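PDB 3IP1: scyllo-inosose 3-dehydrogenase from Thermotoga maritima, which catalyses the NAD(+)-dependent oxidation of scyllo-inosose to 3-dehydro-scyllo-inosose, probably as a step in myo-inositol degradation. Local coordinates for residues 128-133 with 148-153; 141-146 with 345-350. One frame throughout, in Å; residues are numbered along the deposited sequence.

Contact 1 (128-133 with 148-153); sequences EEMLWC and ENLNEL. With CD (cadmium ion), chain E.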
loop_
_atom_site.group_PDB
_atom_site.type_symbol
_atom_site.label_atom_id
_atom_site.label_comp_id
_atom_site.label_asym_id
_atom_site.label_seq_id
_atom_site.Cartn_x
_atom_site.Cartn_y
_atom_site.Cartn_z
ATOM N N GLU A 128 14.426 5.354 22.653
ATOM C CA GLU A 128 13.165 5.976 22.314
ATOM C C GLU A 128 12.622 6.726 23.538
ATOM O O GLU A 128 12.905 6.360 24.683
ATOM C CB GLU A 128 12.159 4.920 21.822
ATOM C CG GLU A 128 12.713 4.031 20.714
ATOM C CD GLU A 128 11.772 2.919 20.292
ATOM O OE1 GLU A 128 10.558 2.995 20.543
ATOM O OE2 GLU A 128 12.249 1.948 19.694
ATOM N N GLU A 129 11.847 7.765 23.278
ATOM C CA GLU A 129 11.189 8.551 24.317
ATOM C C GLU A 129 9.744 8.059 24.617
ATOM O O GLU A 129 9.252 8.230 25.749
ATOM C CB GLU A 129 11.244 10.038 23.908
ATOM C CG GLU A 129 10.464 11.022 24.765
ATOM C CD GLU A 129 8.972 11.089 24.418
ATOM O OE1 GLU A 129 8.549 10.608 23.355
ATOM O OE2 GLU A 129 8.213 11.636 25.228
HETATM N N MSE A 130 9.086 7.456 23.625
HETATM C CA MSE A 130 7.734 6.921 23.799
HETATM C C MSE A 130 7.852 5.552 24.442
HETATM O O MSE A 130 8.276 4.607 23.797
HETATM C CB MSE A 130 6.999 6.781 22.460
HETATM C CG MSE A 130 6.909 8.046 21.581
HETATM SE SE MSE A 130 5.683 9.411 22.288
HETATM C CE MSE A 130 4.017 8.657 21.567
ATOM N N LEU A 131 7.495 5.442 25.713
ATOM C CA LEU A 131 7.634 4.182 26.418
ATOM C C LEU A 131 6.334 3.371 26.295
ATOM O O LEU A 131 5.498 3.357 27.201
ATOM C CB LEU A 131 8.099 4.409 27.869
ATOM C CG LEU A 131 9.178 5.505 28.047
ATOM C CD1 LEU A 131 9.427 5.812 29.516
ATOM C CD2 LEU A 131 10.515 5.207 27.291
ATOM N N TRP A 132 6.167 2.739 25.127
ATOM C CA TRP A 132 5.003 1.897 24.801
ATOM C C TRP A 132 4.977 0.603 25.629
ATOM O O TRP A 132 6.026 0.074 26.014
ATOM C CB TRP A 132 4.991 1.563 23.301
ATOM C CG TRP A 132 6.362 1.248 22.741
ATOM C CD1 TRP A 132 7.229 2.130 22.177
ATOM C CD2 TRP A 132 7.015 -0.034 22.706
ATOM N NE1 TRP A 132 8.387 1.484 21.787
ATOM C CE2 TRP A 132 8.279 0.156 22.099
ATOM C CE3 TRP A 132 6.650 -1.327 23.114
ATOM C CZ2 TRP A 132 9.186 -0.886 21.909
ATOM C CZ3 TRP A 132 7.555 -2.376 22.900
ATOM C CH2 TRP A 132 8.800 -2.141 22.307
ATOM N N CYS A 133 3.779 0.112 25.933
ATOM C CA CYS A 133 3.632 -1.030 26.857
ATOM C C CYS A 133 3.955 -2.358 26.170
ATOM O O CYS A 133 4.525 -3.252 26.784
ATOM C CB CYS A 133 2.241 -1.047 27.523
ATOM S SG CYS A 133 0.807 -1.599 26.494
ATOM N N GLU A 148 -1.946 2.564 24.437
ATOM C CA GLU A 148 -2.960 2.981 25.412
ATOM C C GLU A 148 -2.409 3.145 26.854
ATOM O O GLU A 148 -3.083 3.673 27.723
ATOM C CB GLU A 148 -4.153 2.012 25.392
ATOM C CG GLU A 148 -5.011 2.120 24.114
ATOM C CD GLU A 148 -6.241 1.218 24.133
ATOM O OE1 GLU A 148 -6.296 0.276 24.953
ATOM O OE2 GLU A 148 -7.152 1.430 23.313
ATOM N N ASN A 149 -1.192 2.686 27.107
ATOM C CA ASN A 149 -0.627 2.767 28.447
ATOM C C ASN A 149 0.749 3.416 28.402
ATOM O O ASN A 149 1.692 2.924 28.996
ATOM C CB ASN A 149 -0.577 1.366 29.059
ATOM C CG ASN A 149 -1.939 0.732 29.119
ATOM O OD1 ASN A 149 -2.894 1.347 29.623
ATOM N ND2 ASN A 149 -2.072 -0.472 28.556
ATOM N N LEU A 150 0.837 4.527 27.679
ATOM C CA LEU A 150 2.080 5.208 27.384
ATOM C C LEU A 150 2.668 5.965 28.592
ATOM O O LEU A 150 1.933 6.614 29.333
ATOM C CB LEU A 150 1.814 6.194 26.240
ATOM C CG LEU A 150 2.917 7.078 25.629
ATOM C CD1 LEU A 150 3.943 6.309 24.739
ATOM C CD2 LEU A 150 2.250 8.199 24.806
ATOM N N ASN A 151 3.989 5.873 28.774
ATOM C CA ASN A 151 4.751 6.820 29.592
ATOM C C ASN A 151 5.753 7.520 28.692
ATOM O O ASN A 151 5.968 7.102 27.546
ATOM C CB ASN A 151 5.485 6.096 30.726
ATOM C CG ASN A 151 4.536 5.574 31.773
ATOM O OD1 ASN A 151 4.061 6.335 32.602
ATOM N ND2 ASN A 151 4.225 4.276 31.722
ATOM N N GLU A 152 6.380 8.578 29.200
ATOM C CA GLU A 152 7.262 9.379 28.379
ATOM C C GLU A 152 8.510 9.808 29.123
ATOM O O GLU A 152 8.452 10.479 30.170
ATOM C CB GLU A 152 6.525 10.587 27.782
ATOM C CG GLU A 152 5.780 10.243 26.496
ATOM C CD GLU A 152 5.090 11.415 25.871
ATOM O OE1 GLU A 152 5.674 12.054 24.969
ATOM O OE2 GLU A 152 3.952 11.713 26.288
ATOM N N LEU A 153 9.639 9.393 28.563
ATOM C CA LEU A 153 10.945 9.693 29.098
ATOM C C LEU A 153 11.180 11.204 29.098
ATOM O O LEU A 153 11.047 11.847 28.064
ATOM C CB LEU A 153 12.004 9.013 28.229
ATOM C CG LEU A 153 13.407 9.026 28.811
ATOM C CD1 LEU A 153 13.514 7.977 29.922
ATOM C CD2 LEU A 153 14.389 8.774 27.689
HETATM CD CD CD E . 0.717 -0.191 24.411
HETATM O O HOH W 1 5.115 2.646 29.558
#

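Contact 2 (141-146 with 345-350); sequences EGFPNH and SGHGTF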
loop_
_atom_site.group_PDB
_atom_site.type_symbol
_atom_site.label_atom_id
_atom_site.label_comp_id
_atom_site.label_asym_id
_atom_site.label_seq_id
_atom_site.Cartn_x
_atom_site.Cartn_y
_atom_site.Cartn_z
ATOM N N GLU A 141 -1.134 -4.440 17.374
ATOM C CA GLU A 141 -1.333 -4.272 15.921
ATOM C C GLU A 141 -0.128 -3.595 15.266
ATOM O O GLU A 141 -0.144 -3.358 14.065
ATOM C CB GLU A 141 -2.654 -3.526 15.573
ATOM C CG GLU A 141 -3.930 -4.239 16.059
ATOM C CD GLU A 141 -5.262 -3.518 15.718
ATOM O OE1 GLU A 141 -5.273 -2.582 14.895
ATOM O OE2 GLU A 141 -6.311 -3.902 16.298
ATOM N N GLY A 142 0.905 -3.292 16.058
ATOM C CA GLY A 142 2.152 -2.714 15.553
ATOM C C GLY A 142 2.165 -1.191 15.419
ATOM O O GLY A 142 2.932 -0.639 14.609
ATOM N N PHE A 143 1.340 -0.514 16.228
ATOM C CA PHE A 143 1.269 0.951 16.240
ATOM C C PHE A 143 1.593 1.561 17.635
ATOM O O PHE A 143 0.701 2.129 18.305
ATOM C CB PHE A 143 -0.098 1.396 15.673
ATOM C CG PHE A 143 -0.381 0.839 14.294
ATOM C CD1 PHE A 143 0.331 1.306 13.183
ATOM C CD2 PHE A 143 -1.317 -0.193 14.110
ATOM C CE1 PHE A 143 0.107 0.772 11.881
ATOM C CE2 PHE A 143 -1.556 -0.743 12.822
ATOM C CZ PHE A 143 -0.844 -0.256 11.703
ATOM N N PRO A 144 2.878 1.451 18.080
ATOM C CA PRO A 144 3.269 1.816 19.463
ATOM C C PRO A 144 3.244 3.326 19.774
ATOM O O PRO A 144 3.201 3.710 20.951
ATOM C CB PRO A 144 4.706 1.288 19.569
ATOM C CG PRO A 144 5.228 1.356 18.156
ATOM C CD PRO A 144 4.050 1.053 17.267
ATOM N N ASN A 145 3.284 4.178 18.751
ATOM C CA ASN A 145 3.082 5.617 18.963
ATOM C C ASN A 145 1.662 5.974 19.405
ATOM O O ASN A 145 1.377 7.119 19.683
ATOM C CB ASN A 145 3.438 6.406 17.714
ATOM C CG ASN A 145 4.878 6.285 17.364
ATOM O OD1 ASN A 145 5.736 6.660 18.149
ATOM N ND2 ASN A 145 5.164 5.720 16.198
ATOM N N HIS A 146 0.793 4.979 19.496
ATOM C CA HIS A 146 -0.597 5.193 19.881
ATOM C C HIS A 146 -1.015 4.252 21.018
ATOM O O HIS A 146 -2.208 4.043 21.266
ATOM C CB HIS A 146 -1.464 5.082 18.633
ATOM C CG HIS A 146 -1.069 6.080 17.601
ATOM N ND1 HIS A 146 -1.545 7.372 17.615
ATOM C CD2 HIS A 146 -0.135 6.031 16.618
ATOM C CE1 HIS A 146 -0.970 8.062 16.641
ATOM N NE2 HIS A 146 -0.103 7.274 16.030
ATOM N N SER A 345 8.435 5.860 17.434
ATOM C CA SER A 345 8.584 4.426 17.764
ATOM C C SER A 345 8.036 3.534 16.656
ATOM O O SER A 345 7.336 4.013 15.766
ATOM C CB SER A 345 7.879 4.110 19.106
ATOM O OG SER A 345 8.468 4.872 20.160
ATOM N N GLY A 346 8.388 2.250 16.707
ATOM C CA GLY A 346 7.859 1.239 15.805
ATOM C C GLY A 346 8.411 1.303 14.398
ATOM O O GLY A 346 9.219 2.193 14.081
ATOM N N HIS A 347 7.979 0.345 13.565
ATOM C CA HIS A 347 8.220 0.357 12.094
ATOM C C HIS A 347 9.682 0.250 11.683
ATOM O O HIS A 347 9.988 0.289 10.507
ATOM C CB HIS A 347 7.568 1.608 11.448
ATOM C CG HIS A 347 6.144 1.810 11.866
ATOM N ND1 HIS A 347 5.109 1.042 11.372
ATOM C CD2 HIS A 347 5.594 2.637 12.788
ATOM C CE1 HIS A 347 3.977 1.411 11.946
ATOM N NE2 HIS A 347 4.242 2.378 12.808
ATOM N N GLY A 348 10.577 0.129 12.658
ATOM C CA GLY A 348 12.005 0.061 12.406
ATOM C C GLY A 348 12.539 1.412 11.976
ATOM O O GLY A 348 13.496 1.495 11.215
ATOM N N THR A 349 11.906 2.469 12.464
ATOM C CA THR A 349 12.348 3.817 12.133
ATOM C C THR A 349 13.703 4.134 12.750
ATOM O O THR A 349 14.619 4.547 12.030
ATOM C CB THR A 349 11.285 4.848 12.521
ATOM O OG1 THR A 349 10.158 4.693 11.643
ATOM C CG2 THR A 349 11.828 6.281 12.448
ATOM N N PHE A 350 13.834 3.926 14.066
ATOM C CA PHE A 350 15.113 4.159 14.759
ATOM C C PHE A 350 16.288 3.491 14.060
ATOM O O PHE A 350 17.248 4.169 13.756
ATOM C CB PHE A 350 15.072 3.746 16.252
ATOM C CG PHE A 350 14.960 4.907 17.219
ATOM C CD1 PHE A 350 13.914 5.837 17.114
ATOM C CD2 PHE A 350 15.881 5.057 18.253
ATOM C CE1 PHE A 350 13.788 6.895 18.015
ATOM C CE2 PHE A 350 15.775 6.126 19.169
ATOM C CZ PHE A 350 14.731 7.046 19.048
HETATM O O HOH W 2 5.670 -1.109 14.758
#

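Contact 1 (128-133 with 148-153)
Three backbone hydrogen bonds pair residues 128-133 with 148-153 as a short antiparallel ladder. Leu131 N donates to Asn151 O at 2.9 Å, coming from above the carbonyl plane, and Leu153 N reaches Glu129 O nearly straight and in the plane of that carbonyl. The bond from Asn151 N back to Leu131 O is weak; a water bridges this end, donating to Leu131 O and accepting from Asn151 ND2 at 2.9 Å, while Asn151 OD1 is hydrogen-bonded to Asn156 ND2. On the face shared by Met130 and Glu152, the selenomethionine bends at chi2 and chi3, and Met130 CE comes to 3.7 Å from Leu150 CD2. Glu152 runs alongside Met130, and Glu129, bent at chi2 (-82°), crosses it obliquely. Glu129 OE2 lies only 2.6 Å from Glu152 OE1, a separation at which one acid probably keeps its proton; the carboxylate planes are 74° apart. On the face of Leu131 and Asn151, Leu131 CD2 packs 4.2 Å from Leu153 CB. Past the ladder, Cys133 SG takes the crowded position between backbone N and carbonyl carbon (chi1 75°) and binds cadmium at 2.5 Å. Cys136, Cys139 and Cys147 complete this four-cysteine structural metal site, characteristic of zinc-containing alcohol dehydrogenases and a zinc site in this enzyme. In the second shell, Trp132 NE1 donates in its ring plane to Glu128 OE1 at 2.9 Å, while Glu128 OE2 is held by Trp173. The two-stranded sheet 130-131/151-152 stands at the base of the cysteine-bearing loop: it follows strand 124-127, Trp132 packs on helix 137-140, and Asn149 reaches Asn116 of the second subunit.

Contact 2 (141-146 with 345-350)
This is a loop-to-loop contact between the two domains: the turn after helix 137-140, in the structural metal lobe of the GroES-like domain, meets the loop leading into helix 349-358 of the Rossmann-type coenzyme domain. A Schellman motif with Gly142 at positive phi closes the first of these helices. The Asn145 carboxamide grips the backbone of Ser345 twice. Its OD1 accepts from Ser345 N at 2.9 Å, in the carbonyl plane and on a lone pair, and its ND2 donates to Ser345 O at 2.8 Å along a more bent path (135°). An alanine here would lack the carboxamide and both its bonds, and would probably leave the Ser345 backbone less firmly held against this loop. Alongside, Pro144 CG lies 3.5 Å from Gly346 CA, on the side where a CB at that glycine would clash with the proline ring. Farther out, Phe143 and His347 meet rim to rim with ring planes at 47°, Phe143 CD1 lying at the edge of the imidazole. The type I' turn from Gly346 to Thr349 carries His347, whose side chain packs on Arg335 of the third subunit. A water joins the loops, 2.8 Å from Gly142 O and accepting from His347 N at 3.0 Å.

From the N terminus, the chain reaches 128-133 first, runs through the cysteine-bearing lobe and returns at 148-153, so contact 1 closes a loop with only 14 residues between its segments. Contact 2 starts within that loop, at 141-146, but finds its partner 198 residues later at 345-350, beyond most of the coenzyme domain; the two closures therefore cross. The local one closes the base of the metal lobe, and the long-range one ties that lobe to the other domain. They also touch directly, their centres about 11 Å apart: Ser345 OG probably hydrogen-bonds Glu128 OE1 at 2.8 Å, and Trp132 packs against Pro144. Both contacts border the second subunit.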